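PDB 6AGQ: acetyl xylan esterase from Paenibacillus sp. R4, which probably removes acetyl groups from acetylated xylan and related sugars, as a cold-active esterase of the alpha/beta-hydrolase superfamily. Local coordinates for residues A[47-60]-A[69-81]. Residues are numbered along the deposited sequence; the frame is centred on the assembly and turned at random.
Sequences VQDYPLKSISIYDV and PIHGWYVTPKGEH
Tyr58 and Tyr74 join across the antiparallel hairpin 55-63/69-77 as a hydrogen-bonded pair: Tyr58 N reaches Tyr74 O at 2.7 Å, and Tyr74 N returns to Tyr58 O. The same two-bond pairing joins Ser56 to Thr76 and Val60 to Gly72, and beyond the strand end Lys78 N closes on Ser54 O at 3.1 Å.

Packing differs on the two faces. With Ile57 and Val75 lies Trp73, whose CG stands beside its backbone N (chi1 -66°), carrying the six-membered ring over to the neighbouring strand; Trp73 CZ3 lies 3.9 Å from Val47 CG2 and Trp73 CE3 4.2 Å from Ile57 CG2. On the other face the side chains of Tyr58 and Tyr74 lie alongside each other and point the same way, Tyr58 CD2 to Tyr74 CD2 3.8 Å, and Val60 CG2 meets Tyr74 CB.

The Asp59 carboxylate crosses the Trp73 ring, planes 34° apart. Arg99, from outside the hairpin, bridges its strands, with a salt bridge to Asp59 OD1, a hydrogen bond to Gly72 O and a cation-pi contact with Trp73. With an alanine in place of this tryptophan, Val47 and Ile57 would probably lose their aromatic neighbour and Arg99 its pi partner. Backbone pairing thus fixes the hairpin's register, while apolar contacts and Arg99 tie its strands together.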
loop_
_atom_site.group_PDB
_atom_site.type_symbol
_atom_site.label_atom_id
_atom_site.label_comp_id
_atom_site.label_asym_id
_atom_site.label_seq_id
_atom_site.Cartn_x
_atom_site.Cartn_y
_atom_site.Cartn_z
ATOM N N VAL A 47 -27.512 33.145 15.709
ATOM C CA VAL A 47 -27.715 31.796 16.183
ATOM C C VAL A 47 -28.089 31.879 17.659
ATOM O O VAL A 47 -27.285 32.378 18.479
ATOM C CB VAL A 47 -26.468 30.900 15.992
ATOM C CG1 VAL A 47 -26.682 29.570 16.727
ATOM C CG2 VAL A 47 -26.232 30.658 14.498
ATOM N N GLN A 48 -29.287 31.405 17.966
ATOM C CA GLN A 48 -29.802 31.325 19.341
ATOM C C GLN A 48 -29.414 29.952 19.918
ATOM O O GLN A 48 -29.363 28.960 19.175
ATOM C CB GLN A 48 -31.341 31.503 19.379
ATOM C CG GLN A 48 -31.951 32.704 18.613
ATOM C CD GLN A 48 -31.562 34.091 19.151
ATOM O OE1 GLN A 48 -31.197 34.959 18.373
ATOM N NE2 GLN A 48 -31.641 34.301 20.472
ATOM N N ASP A 49 -29.107 29.877 21.211
ATOM C CA ASP A 49 -28.802 28.563 21.852
ATOM C C ASP A 49 -27.629 27.776 21.221
ATOM O O ASP A 49 -27.768 26.603 20.863
ATOM C CB ASP A 49 -30.059 27.658 21.857
ATOM C CG ASP A 49 -29.897 26.394 22.745
ATOM O OD1 ASP A 49 -29.426 26.534 23.898
ATOM O OD2 ASP A 49 -30.244 25.270 22.277
ATOM N N TYR A 50 -26.498 28.451 21.044
ATOM C CA TYR A 50 -25.230 27.795 20.770
ATOM C C TYR A 50 -24.697 27.694 22.189
ATOM O O TYR A 50 -24.996 28.582 23.010
ATOM C CB TYR A 50 -24.287 28.650 19.888
ATOM C CG TYR A 50 -23.151 27.883 19.287
ATOM C CD1 TYR A 50 -23.384 26.998 18.255
ATOM C CD2 TYR A 50 -21.853 27.999 19.758
ATOM C CE1 TYR A 50 -22.354 26.271 17.672
ATOM C CE2 TYR A 50 -20.783 27.260 19.172
ATOM C CZ TYR A 50 -21.038 26.380 18.121
ATOM O OH TYR A 50 -20.030 25.583 17.462
ATOM N N PRO A 51 -23.894 26.654 22.492
ATOM C CA PRO A 51 -23.367 26.547 23.882
ATOM C C PRO A 51 -22.432 27.688 24.358
ATOM O O PRO A 51 -22.502 28.072 25.506
ATOM C CB PRO A 51 -22.614 25.207 23.868
ATOM C CG PRO A 51 -23.148 24.477 22.683
ATOM C CD PRO A 51 -23.502 25.507 21.658
ATOM N N LEU A 52 -21.558 28.207 23.491
ATOM C CA LEU A 52 -20.729 29.402 23.809
ATOM C C LEU A 52 -21.591 30.665 23.848
ATOM O O LEU A 52 -22.122 31.095 22.822
ATOM C CB LEU A 52 -19.603 29.615 22.778
ATOM C CG LEU A 52 -18.220 28.976 22.959
ATOM C CD1 LEU A 52 -18.175 27.826 23.966
ATOM C CD2 LEU A 52 -17.700 28.500 21.607
ATOM N N LYS A 53 -21.744 31.218 25.039
ATOM C CA LYS A 53 -22.418 32.494 25.258
ATOM C C LYS A 53 -21.442 33.682 25.374
ATOM O O LYS A 53 -21.883 34.788 25.371
ATOM C CB LYS A 53 -23.332 32.387 26.481
ATOM C CG LYS A 53 -24.382 33.487 26.593
ATOM C CD LYS A 53 -25.638 33.048 27.368
ATOM C CE LYS A 53 -26.119 34.080 28.393
ATOM N NZ LYS A 53 -25.225 34.076 29.586
ATOM N N SER A 54 -20.129 33.465 25.383
ATOM C CA SER A 54 -19.138 34.565 25.309
ATOM C C SER A 54 -18.950 35.261 23.918
ATOM O O SER A 54 -18.206 36.244 23.796
ATOM C CB SER A 54 -17.767 34.079 25.842
ATOM O OG SER A 54 -17.052 33.281 24.894
ATOM N N ILE A 55 -19.582 34.721 22.884
ATOM C CA ILE A 55 -19.512 35.235 21.547
ATOM C C ILE A 55 -20.939 35.362 20.969
ATOM O O ILE A 55 -21.842 34.628 21.376
ATOM C CB ILE A 55 -18.648 34.314 20.644
ATOM C CG1 ILE A 55 -19.236 32.898 20.537
ATOM C CG2 ILE A 55 -17.224 34.230 21.167
ATOM C CD1 ILE A 55 -18.481 31.980 19.556
ATOM N N SER A 56 -21.122 36.293 20.030
ATOM C CA SER A 56 -22.279 36.254 19.156
ATOM C C SER A 56 -21.901 35.613 17.833
ATOM O O SER A 56 -20.837 35.956 17.234
ATOM C CB SER A 56 -22.851 37.654 18.929
ATOM O OG SER A 56 -23.081 38.246 20.206
ATOM N N ILE A 57 -22.800 34.755 17.357
ATOM C CA ILE A 57 -22.618 33.927 16.138
ATOM C C ILE A 57 -23.703 34.174 15.128
ATOM O O ILE A 57 -24.860 33.928 15.435
ATOM C CB ILE A 57 -22.631 32.401 16.466
ATOM C CG1 ILE A 57 -21.417 32.037 17.320
ATOM C CG2 ILE A 57 -22.659 31.530 15.202
ATOM C CD1 ILE A 57 -21.698 30.851 18.206
ATOM N N TYR A 58 -23.326 34.612 13.912
ATOM C CA TYR A 58 -24.266 34.862 12.850
ATOM C C TYR A 58 -24.086 33.927 11.709
ATOM O O TYR A 58 -22.988 33.687 11.256
ATOM C CB TYR A 58 -24.107 36.278 12.336
ATOM C CG TYR A 58 -24.372 37.329 13.402
ATOM C CD1 TYR A 58 -25.647 37.840 13.595
ATOM C CD2 TYR A 58 -23.352 37.746 14.239
ATOM C CE1 TYR A 58 -25.889 38.813 14.579
ATOM C CE2 TYR A 58 -23.564 38.686 15.235
ATOM C CZ TYR A 58 -24.840 39.214 15.411
ATOM O OH TYR A 58 -25.025 40.119 16.420
ATOM N N ASP A 59 -25.204 33.408 11.238
ATOM C CA ASP A 59 -25.327 32.731 10.036
ATOM C C ASP A 59 -25.464 33.827 8.959
ATOM O O ASP A 59 -26.242 34.758 9.097
ATOM C CB ASP A 59 -26.606 31.863 10.104
ATOM C CG ASP A 59 -26.620 30.792 9.060
ATOM O OD1 ASP A 59 -25.640 30.768 8.286
ATOM O OD2 ASP A 59 -27.588 29.983 8.992
ATOM N N VAL A 60 -24.682 33.722 7.892
ATOM C CA VAL A 60 -24.477 34.851 6.984
ATOM C C VAL A 60 -24.601 34.333 5.546
ATOM O O VAL A 60 -24.115 33.216 5.252
ATOM C CB VAL A 60 -23.107 35.454 7.333
ATOM C CG1 VAL A 60 -22.455 36.136 6.172
ATOM C CG2 VAL A 60 -23.248 36.353 8.561
ATOM N N PRO A 69 -25.469 32.576 -3.828
ATOM C CA PRO A 69 -25.510 32.906 -2.407
ATOM C C PRO A 69 -24.350 32.276 -1.649
ATOM O O PRO A 69 -24.312 31.060 -1.515
ATOM C CB PRO A 69 -26.865 32.304 -1.917
ATOM C CG PRO A 69 -27.193 31.247 -2.904
ATOM C CD PRO A 69 -26.517 31.606 -4.206
ATOM N N ILE A 70 -23.417 33.093 -1.165
ATOM C CA ILE A 70 -22.256 32.571 -0.447
ATOM C C ILE A 70 -22.605 32.505 1.021
ATOM O O ILE A 70 -22.927 33.510 1.598
ATOM C CB ILE A 70 -21.026 33.481 -0.600
ATOM C CG1 ILE A 70 -20.786 33.919 -2.083
ATOM C CG2 ILE A 70 -19.832 32.850 0.066
ATOM C CD1 ILE A 70 -20.830 32.812 -3.138
ATOM N N HIS A 71 -22.551 31.328 1.622
ATOM C CA HIS A 71 -22.792 31.180 3.061
ATOM C C HIS A 71 -21.556 31.275 3.949
ATOM O O HIS A 71 -20.422 30.958 3.569
ATOM C CB HIS A 71 -23.509 29.878 3.351
ATOM C CG HIS A 71 -24.809 29.771 2.650
ATOM N ND1 HIS A 71 -24.892 29.440 1.314
ATOM C CD2 HIS A 71 -26.069 30.041 3.056
ATOM C CE1 HIS A 71 -26.156 29.460 0.939
ATOM N NE2 HIS A 71 -26.886 29.839 1.968
ATOM N N GLY A 72 -21.769 31.758 5.141
ATOM C CA GLY A 72 -20.705 31.848 6.102
ATOM C C GLY A 72 -21.158 31.926 7.545
ATOM O O GLY A 72 -22.375 31.802 7.891
ATOM N N TRP A 73 -20.143 32.085 8.388
ATOM C CA TRP A 73 -20.327 32.255 9.795
ATOM C C TRP A 73 -19.544 33.501 10.145
ATOM O O TRP A 73 -18.403 33.575 9.807
ATOM C CB TRP A 73 -19.772 31.090 10.619
ATOM C CG TRP A 73 -20.385 29.743 10.499
ATOM C CD1 TRP A 73 -19.754 28.628 10.130
ATOM C CD2 TRP A 73 -21.722 29.357 10.864
ATOM N NE1 TRP A 73 -20.597 27.554 10.214
ATOM C CE2 TRP A 73 -21.825 27.974 10.641
ATOM C CE3 TRP A 73 -22.834 30.048 11.327
ATOM C CZ2 TRP A 73 -23.036 27.235 10.855
ATOM C CZ3 TRP A 73 -24.034 29.322 11.575
ATOM C CH2 TRP A 73 -24.111 27.927 11.320
ATOM N N TYR A 74 -20.171 34.418 10.871
ATOM C CA TYR A 74 -19.563 35.658 11.332
ATOM C C TYR A 74 -19.687 35.627 12.851
ATOM O O TYR A 74 -20.747 35.362 13.370
ATOM C CB TYR A 74 -20.314 36.873 10.775
ATOM C CG TYR A 74 -19.820 38.215 11.298
ATOM C CD1 TYR A 74 -18.523 38.652 11.000
ATOM C CD2 TYR A 74 -20.648 39.065 11.987
ATOM C CE1 TYR A 74 -18.031 39.852 11.436
ATOM C CE2 TYR A 74 -20.172 40.314 12.444
ATOM C CZ TYR A 74 -18.857 40.688 12.170
ATOM O OH TYR A 74 -18.344 41.890 12.596
ATOM N N VAL A 75 -18.589 35.815 13.534
ATOM C CA VAL A 75 -18.475 35.633 14.987
ATOM C C VAL A 75 -17.822 36.890 15.564
ATOM O O VAL A 75 -16.789 37.414 15.007
ATOM C CB VAL A 75 -17.622 34.375 15.325
ATOM C CG1 VAL A 75 -17.457 34.223 16.788
ATOM C CG2 VAL A 75 -18.263 33.093 14.789
ATOM N N THR A 76 -18.409 37.402 16.645
ATOM C CA THR A 76 -17.792 38.523 17.428
ATOM C C THR A 76 -17.868 38.282 18.941
ATOM O O THR A 76 -18.762 37.534 19.416
ATOM C CB THR A 76 -18.448 39.904 17.153
ATOM O OG1 THR A 76 -19.655 40.013 17.880
ATOM C CG2 THR A 76 -18.771 40.080 15.717
ATOM N N PRO A 77 -16.940 38.908 19.707
ATOM C CA PRO A 77 -17.131 38.916 21.154
ATOM C C PRO A 77 -18.540 39.431 21.506
ATOM O O PRO A 77 -19.036 40.325 20.829
ATOM C CB PRO A 77 -16.092 39.904 21.645
ATOM C CG PRO A 77 -15.146 40.140 20.507
ATOM C CD PRO A 77 -15.937 39.903 19.278
ATOM N N LYS A 78 -19.216 38.835 22.493
ATOM C CA LYS A 78 -20.554 39.306 22.849
ATOM C C LYS A 78 -20.447 40.735 23.424
ATOM O O LYS A 78 -19.363 41.183 23.835
ATOM C CB LYS A 78 -21.248 38.377 23.863
ATOM C CG LYS A 78 -20.582 38.316 25.241
ATOM C CD LYS A 78 -21.597 38.017 26.346
ATOM C CE LYS A 78 -20.936 37.724 27.693
ATOM N NZ LYS A 78 -19.920 38.759 28.060
ATOM N N GLY A 79 -21.560 41.442 23.407
ATOM C CA GLY A 79 -21.679 42.742 24.094
ATOM C C GLY A 79 -21.531 43.894 23.134
ATOM O O GLY A 79 -21.522 43.702 21.921
ATOM N N GLU A 80 -21.426 45.083 23.705
ATOM C CA GLU A 80 -21.382 46.347 22.993
ATOM C C GLU A 80 -20.004 46.561 22.391
ATOM O O GLU A 80 -19.002 46.231 23.020
ATOM C CB GLU A 80 -21.663 47.493 23.988
ATOM C CG GLU A 80 -21.791 48.904 23.376
ATOM C CD GLU A 80 -20.487 49.722 23.270
ATOM O OE1 GLU A 80 -19.419 49.312 23.791
ATOM O OE2 GLU A 80 -20.539 50.808 22.654
ATOM N N HIS A 81 -19.952 47.128 21.191
ATOM C CA HIS A 81 -18.685 47.630 20.627
ATOM C C HIS A 81 -18.969 48.856 19.824
ATOM O O HIS A 81 -19.953 48.898 19.039
ATOM C CB HIS A 81 -17.998 46.621 19.687
ATOM C CG HIS A 81 -18.000 45.236 20.211
ATOM N ND1 HIS A 81 -17.136 44.827 21.206
ATOM C CD2 HIS A 81 -18.831 44.196 19.963
ATOM C CE1 HIS A 81 -17.410 43.577 21.524
ATOM N NE2 HIS A 81 -18.424 43.168 20.774
#